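Long-range contacts in HIAXHD3 (Humicola insolens, PDB 3ZXJ), which hydrolyses arabinofuranose side chains, probably those of arabinoxylan, as a family GH43 glycoside hydrolase whose active site has been engineered towards added endo-xylanase activity: residues D16-E21 and G271-V276; A85-Y90 and G193-K198. One frame throughout, in Å; residues are numbered along the deposited sequence.

How the interactions relate
Interactions 1 and 2 lie with their centres about 15 Å apart, both within the family 43 domain, whose successive four-stranded antiparallel sheets form a five-bladed beta-propeller. Along the chain, interaction 2 is nested inside the loop that interaction 1 closes. Interaction 1 brings the loop before strand 21-25 of the first blade onto strand 273-282 of the last blade, joining the two ends of the ring. Interaction 2 links the inner strands of the second and fourth blades across its centre. E21 connects them: E21 OE2 forms a salt bridge with R89 NH2 (2.8 Å), and E21 OE1 probably hydrogen-bonds T87 OG1 (2.5 Å). One largely buried polar network therefore ties several blades together.

Interaction 1: D16-E21 and G271-V276; sequences DHPDLE and GGRIPV. With BTB (2-[bis-(2-hydroxy-ethyl)-amino]-2-hydroxymethyl-propane-1,3-diol), chain C.
R273 runs past P18 toward D19, and its backbone is pinned by D16 and H17. R273 N donates almost straight to D16 OD1 (2.9 Å), from above the carboxylate plane, while R273 O accepts from H17 N at 3.0 Å. With D16 CG anti to the backbone N (chi1 179°), OD1 is directed at this N-H, and OD2 is taken by G507 N. G272 suits the tight passage, since a beta carbon there would collide with the D16 carboxylate.

Along the R273 side chain, R273 CB sits 4.0 Å from P18 CB. The chain then runs extended about CB-CG and bends about CG-CD (chi3 -81°), which turns one face of the guanidinium to the proline. NE donates to water 2, which in turn donates to D16 OD1. P18 CB lies over that face, 3.3 Å from R273 CZ, an apolar cover that leaves the edge available for donation. At the tip, R273 NH1 and R273 NH2 both donate to BTB O6, at 3.0 and 2.9 Å. D19 OD1 makes a long salt bridge to NH1, well out of the guanidinium plane.

An alanine in place of D16 would probably leave R273 N and water 2 without their acceptor, and the arginine freer to shift.

BTB O6 also donates to D19 OD2 at 2.6 Å, so one ligand hydroxyl both gives to a carboxylate and receives from an arginine. BTB probably comes from the crystallisation liquor, but this pairing of acceptor and double donor is consistent with a site built to grip sugar hydroxyls.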
# COMPACT_ATOMS: atom_id res chain seq x y z
N ASP A 16 5.18 0.06 3.01
CA ASP A 16 4.70 -0.96 2.09
C ASP A 16 3.79 -0.38 1.00
O ASP A 16 2.61 -0.18 1.22
CB ASP A 16 3.94 -2.00 2.93
CG ASP A 16 3.36 -3.12 2.09
OD1 ASP A 16 4.00 -3.54 1.12
OD2 ASP A 16 2.25 -3.60 2.43
N HIS A 17 4.34 -0.20 -0.20
CA HIS A 17 3.63 0.33 -1.37
C HIS A 17 4.01 -0.48 -2.59
O HIS A 17 4.78 -0.03 -3.44
CB HIS A 17 3.91 1.84 -1.56
CG HIS A 17 3.01 2.73 -0.72
ND1 HIS A 17 1.71 2.94 -1.03
CD2 HIS A 17 3.26 3.46 0.45
CE1 HIS A 17 1.16 3.77 -0.13
NE2 HIS A 17 2.12 4.09 0.78
N PRO A 18 3.47 -1.72 -2.70
CA PRO A 18 3.91 -2.68 -3.69
C PRO A 18 3.30 -2.44 -5.08
O PRO A 18 2.37 -1.66 -5.22
CB PRO A 18 3.37 -4.01 -3.14
CG PRO A 18 2.10 -3.63 -2.41
CD PRO A 18 2.48 -2.31 -1.77
N ASP A 19 3.86 -3.12 -6.09
CA ASP A 19 3.31 -3.18 -7.45
C ASP A 19 3.22 -1.79 -8.08
O ASP A 19 2.27 -1.46 -8.81
CB ASP A 19 1.93 -3.88 -7.47
CG ASP A 19 2.00 -5.32 -7.00
OD1 ASP A 19 3.02 -5.98 -7.29
OD2 ASP A 19 1.04 -5.78 -6.31
N LEU A 20 4.24 -0.98 -7.78
CA LEU A 20 4.19 0.43 -8.11
C LEU A 20 4.11 0.72 -9.60
O LEU A 20 4.66 -0.01 -10.45
CB LEU A 20 5.38 1.16 -7.47
CG LEU A 20 6.78 0.85 -8.02
CD1 LEU A 20 7.11 1.86 -9.12
CD2 LEU A 20 7.83 0.93 -6.91
N GLU A 21 3.39 1.79 -9.92
CA GLU A 21 3.48 2.43 -11.21
C GLU A 21 3.92 3.88 -10.95
O GLU A 21 3.40 4.51 -10.04
CB GLU A 21 2.13 2.39 -11.91
CG GLU A 21 2.02 3.29 -13.12
CD GLU A 21 2.02 2.53 -14.43
OE1 GLU A 21 1.09 1.75 -14.63
OE2 GLU A 21 2.92 2.74 -15.25
N GLY A 271 8.31 -5.87 6.93
CA GLY A 271 7.74 -4.54 6.70
C GLY A 271 6.83 -4.42 5.47
O GLY A 271 5.86 -3.64 5.48
N GLY A 272 7.13 -5.20 4.43
CA GLY A 272 6.34 -5.16 3.21
C GLY A 272 7.30 -4.87 2.08
O GLY A 272 8.51 -5.12 2.22
N ARG A 273 6.78 -4.31 0.99
CA ARG A 273 7.58 -4.12 -0.23
C ARG A 273 7.73 -2.65 -0.47
O ARG A 273 6.75 -1.93 -0.58
CB ARG A 273 6.91 -4.82 -1.41
CG ARG A 273 6.85 -6.32 -1.19
CD ARG A 273 6.16 -7.05 -2.33
NE ARG A 273 4.71 -6.97 -2.19
CZ ARG A 273 3.86 -7.32 -3.15
NH1 ARG A 273 4.35 -7.79 -4.30
NH2 ARG A 273 2.55 -7.21 -2.96
N ILE A 274 8.98 -2.20 -0.54
CA ILE A 274 9.30 -0.77 -0.41
C ILE A 274 10.16 -0.30 -1.58
O ILE A 274 11.03 -1.06 -2.06
CB ILE A 274 10.02 -0.49 0.94
CG1 ILE A 274 11.41 -1.17 1.00
CG2 ILE A 274 9.17 -0.99 2.11
CD1 ILE A 274 12.14 -0.92 2.31
N PRO A 275 9.94 0.94 -2.06
CA PRO A 275 10.60 1.44 -3.27
C PRO A 275 12.08 1.81 -3.09
O PRO A 275 12.47 2.40 -2.08
CB PRO A 275 9.77 2.70 -3.63
CG PRO A 275 9.19 3.17 -2.30
CD PRO A 275 8.95 1.91 -1.51
N VAL A 276 12.87 1.45 -4.10
CA VAL A 276 14.28 1.87 -4.27
C VAL A 276 14.45 2.46 -5.67
O VAL A 276 13.71 2.11 -6.60
CB VAL A 276 15.25 0.70 -4.04
CG1 VAL A 276 15.13 0.20 -2.59
CG2 VAL A 276 14.98 -0.42 -5.05
C1 BTB C . 3.67 -11.71 -8.30
O1 BTB C . 3.52 -12.41 -7.07
C2 BTB C . 3.14 -10.27 -8.30
C3 BTB C . 3.87 -9.33 -7.31
O3 BTB C . 5.29 -9.27 -7.52
C4 BTB C . 3.32 -9.79 -9.74
O4 BTB C . 2.80 -8.48 -9.96
N BTB C . 1.68 -10.18 -7.95
C5 BTB C . 1.41 -10.42 -6.51
C6 BTB C . 0.68 -9.21 -5.93
O6 BTB C . 1.67 -8.24 -5.56
C7 BTB C . 0.77 -10.99 -8.80
C8 BTB C . -0.54 -10.24 -9.08
O8 BTB C . -0.26 -8.86 -9.35
O HOH W 1 5.47 -0.83 5.87
O HOH W 2 3.21 -5.80 -0.17

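Interaction 2: A85-Y90 and G193-K198; sequences ASTLRY and GARMYK
Strands 87-90 and 193-198 run nearly parallel, at 17°, but their axes stay 9.3 Å apart, too far for backbone bonding, so arginines bridge the gap from S86 to R195 and from R89 to M196. The R195 side chain reaches away from its strand and bends at chi2 (-88°), which brings the guanidinium edge up to the carbonyl of S86. R195 NH2 makes the main bond to S86 O at 2.8 Å, almost in line with the C=O, and R195 NH1 adds a weak one at 3.1 Å. NH1 also bonds weakly back to A194 O, while NE and NH2 reach the carbonyls of L20 and D19. Arginine suits this buried place because its five N-H groups can serve several carbonyls together.

Both strands are the innermost of their sheets, which are the second and fourth blades of the five-bladed propeller characteristic of family 43; inner strands that point the same way line its central channel, and that of the third blade, 145-148, comes between these two in the chain.

R89 answers from the other side. It too is bent at chi2, and it presents its edge to the carbonyl of the selenomethionine M196: R89 NH2 donates to M196 O at 3.0 Å, and R89 NH1 weakly at 3.2 Å. R89 NH2, whose stronger partner is E21, also comes obliquely to the ring of Y197, 3.4 Å from Y197 CE1, with guanidinium and ring planes 29° apart. The Y197 hydroxyl is bonded to I252 N in the fifth blade. R89 NH2 and R195 NE stand 6.5 Å apart, and the carboxylate of E21 would be expected to ease their like charges.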
# COMPACT_ATOMS: atom_id res chain seq x y z
N ALA A 85 -1.54 -6.15 -8.83
CA ALA A 85 -0.85 -5.17 -9.64
C ALA A 85 -1.81 -4.55 -10.67
O ALA A 85 -2.54 -5.24 -11.40
CB ALA A 85 0.39 -5.77 -10.29
N SER A 86 -1.83 -3.22 -10.68
CA SER A 86 -2.78 -2.47 -11.49
C SER A 86 -2.00 -1.36 -12.19
O SER A 86 -0.77 -1.42 -12.25
CB SER A 86 -3.90 -1.92 -10.58
OG SER A 86 -4.51 -3.01 -9.89
N THR A 87 -2.70 -0.37 -12.74
CA THR A 87 -2.04 0.67 -13.53
C THR A 87 -2.76 2.03 -13.45
O THR A 87 -3.97 2.10 -13.28
CB THR A 87 -1.83 0.18 -14.99
OG1 THR A 87 -1.02 1.13 -15.71
CG2 THR A 87 -3.14 -0.06 -15.73
N LEU A 88 -2.00 3.11 -13.55
CA LEU A 88 -2.55 4.46 -13.52
C LEU A 88 -1.78 5.33 -14.49
O LEU A 88 -0.55 5.28 -14.51
CB LEU A 88 -2.40 5.05 -12.11
CG LEU A 88 -2.89 6.49 -11.88
CD1 LEU A 88 -4.42 6.48 -11.90
CD2 LEU A 88 -2.37 7.03 -10.55
N ARG A 89 -2.50 6.13 -15.28
CA ARG A 89 -1.88 7.18 -16.09
C ARG A 89 -2.74 8.44 -16.11
O ARG A 89 -3.94 8.36 -15.87
CB ARG A 89 -1.63 6.71 -17.53
CG ARG A 89 -0.56 5.62 -17.71
CD ARG A 89 0.86 6.12 -17.43
NE ARG A 89 1.83 5.04 -17.22
CZ ARG A 89 2.68 4.58 -18.15
NH1 ARG A 89 2.70 5.10 -19.38
NH2 ARG A 89 3.54 3.61 -17.84
N TYR A 90 -2.13 9.58 -16.42
CA TYR A 90 -2.88 10.83 -16.58
C TYR A 90 -3.11 11.17 -18.06
O TYR A 90 -2.15 11.24 -18.83
CB TYR A 90 -2.12 11.98 -15.92
CG TYR A 90 -2.74 13.35 -16.12
CD1 TYR A 90 -4.00 13.67 -15.58
CD2 TYR A 90 -2.06 14.33 -16.83
CE1 TYR A 90 -4.55 14.94 -15.75
CE2 TYR A 90 -2.59 15.59 -17.01
CZ TYR A 90 -3.83 15.90 -16.46
OH TYR A 90 -4.35 17.17 -16.67
N GLY A 193 4.00 -8.49 -14.49
CA GLY A 193 4.30 -7.15 -13.95
C GLY A 193 4.46 -6.05 -14.98
O GLY A 193 5.23 -5.08 -14.77
N ALA A 194 3.77 -6.18 -16.11
CA ALA A 194 3.89 -5.20 -17.22
C ALA A 194 3.69 -3.71 -16.85
O ALA A 194 2.75 -3.34 -16.11
CB ALA A 194 2.95 -5.57 -18.37
N ARG A 195 4.60 -2.89 -17.39
CA ARG A 195 4.50 -1.43 -17.45
C ARG A 195 4.88 -1.07 -18.90
O ARG A 195 5.85 -1.62 -19.44
CB ARG A 195 5.49 -0.78 -16.47
CG ARG A 195 5.35 -1.30 -15.02
CD ARG A 195 4.33 -0.43 -14.41
NE ARG A 195 3.75 -0.78 -13.09
CZ ARG A 195 2.51 -1.21 -12.93
NH1 ARG A 195 1.78 -1.58 -14.00
NH2 ARG A 195 2.00 -1.33 -11.72
N MSE A 196 4.16 -0.14 -19.53
CA MSE A 196 4.31 0.12 -20.96
C MSE A 196 4.58 1.58 -21.21
O MSE A 196 4.01 2.45 -20.53
CB MSE A 196 3.01 -0.29 -21.68
CG MSE A 196 3.18 -0.24 -23.19
SE MSE A 196 1.62 -1.02 -24.12
CE MSE A 196 2.28 -0.89 -25.96
N TYR A 197 5.47 1.85 -22.15
CA TYR A 197 5.97 3.22 -22.39
C TYR A 197 6.14 3.48 -23.87
O TYR A 197 6.40 2.56 -24.64
CB TYR A 197 7.33 3.43 -21.74
CG TYR A 197 7.34 3.08 -20.27
CD1 TYR A 197 6.93 4.02 -19.30
CD2 TYR A 197 7.71 1.78 -19.84
CE1 TYR A 197 6.92 3.68 -17.95
CE2 TYR A 197 7.70 1.45 -18.48
CZ TYR A 197 7.31 2.39 -17.55
OH TYR A 197 7.30 2.05 -16.22
N LYS A 198 6.03 4.76 -24.24
CA LYS A 198 6.37 5.24 -25.54
C LYS A 198 7.51 6.22 -25.32
O LYS A 198 7.33 7.24 -24.65
CB LYS A 198 5.16 5.95 -26.19
CG LYS A 198 5.45 6.66 -27.51
CD LYS A 198 5.76 5.69 -28.65
CE LYS A 198 5.72 6.37 -30.02
NZ LYS A 198 4.44 7.10 -30.30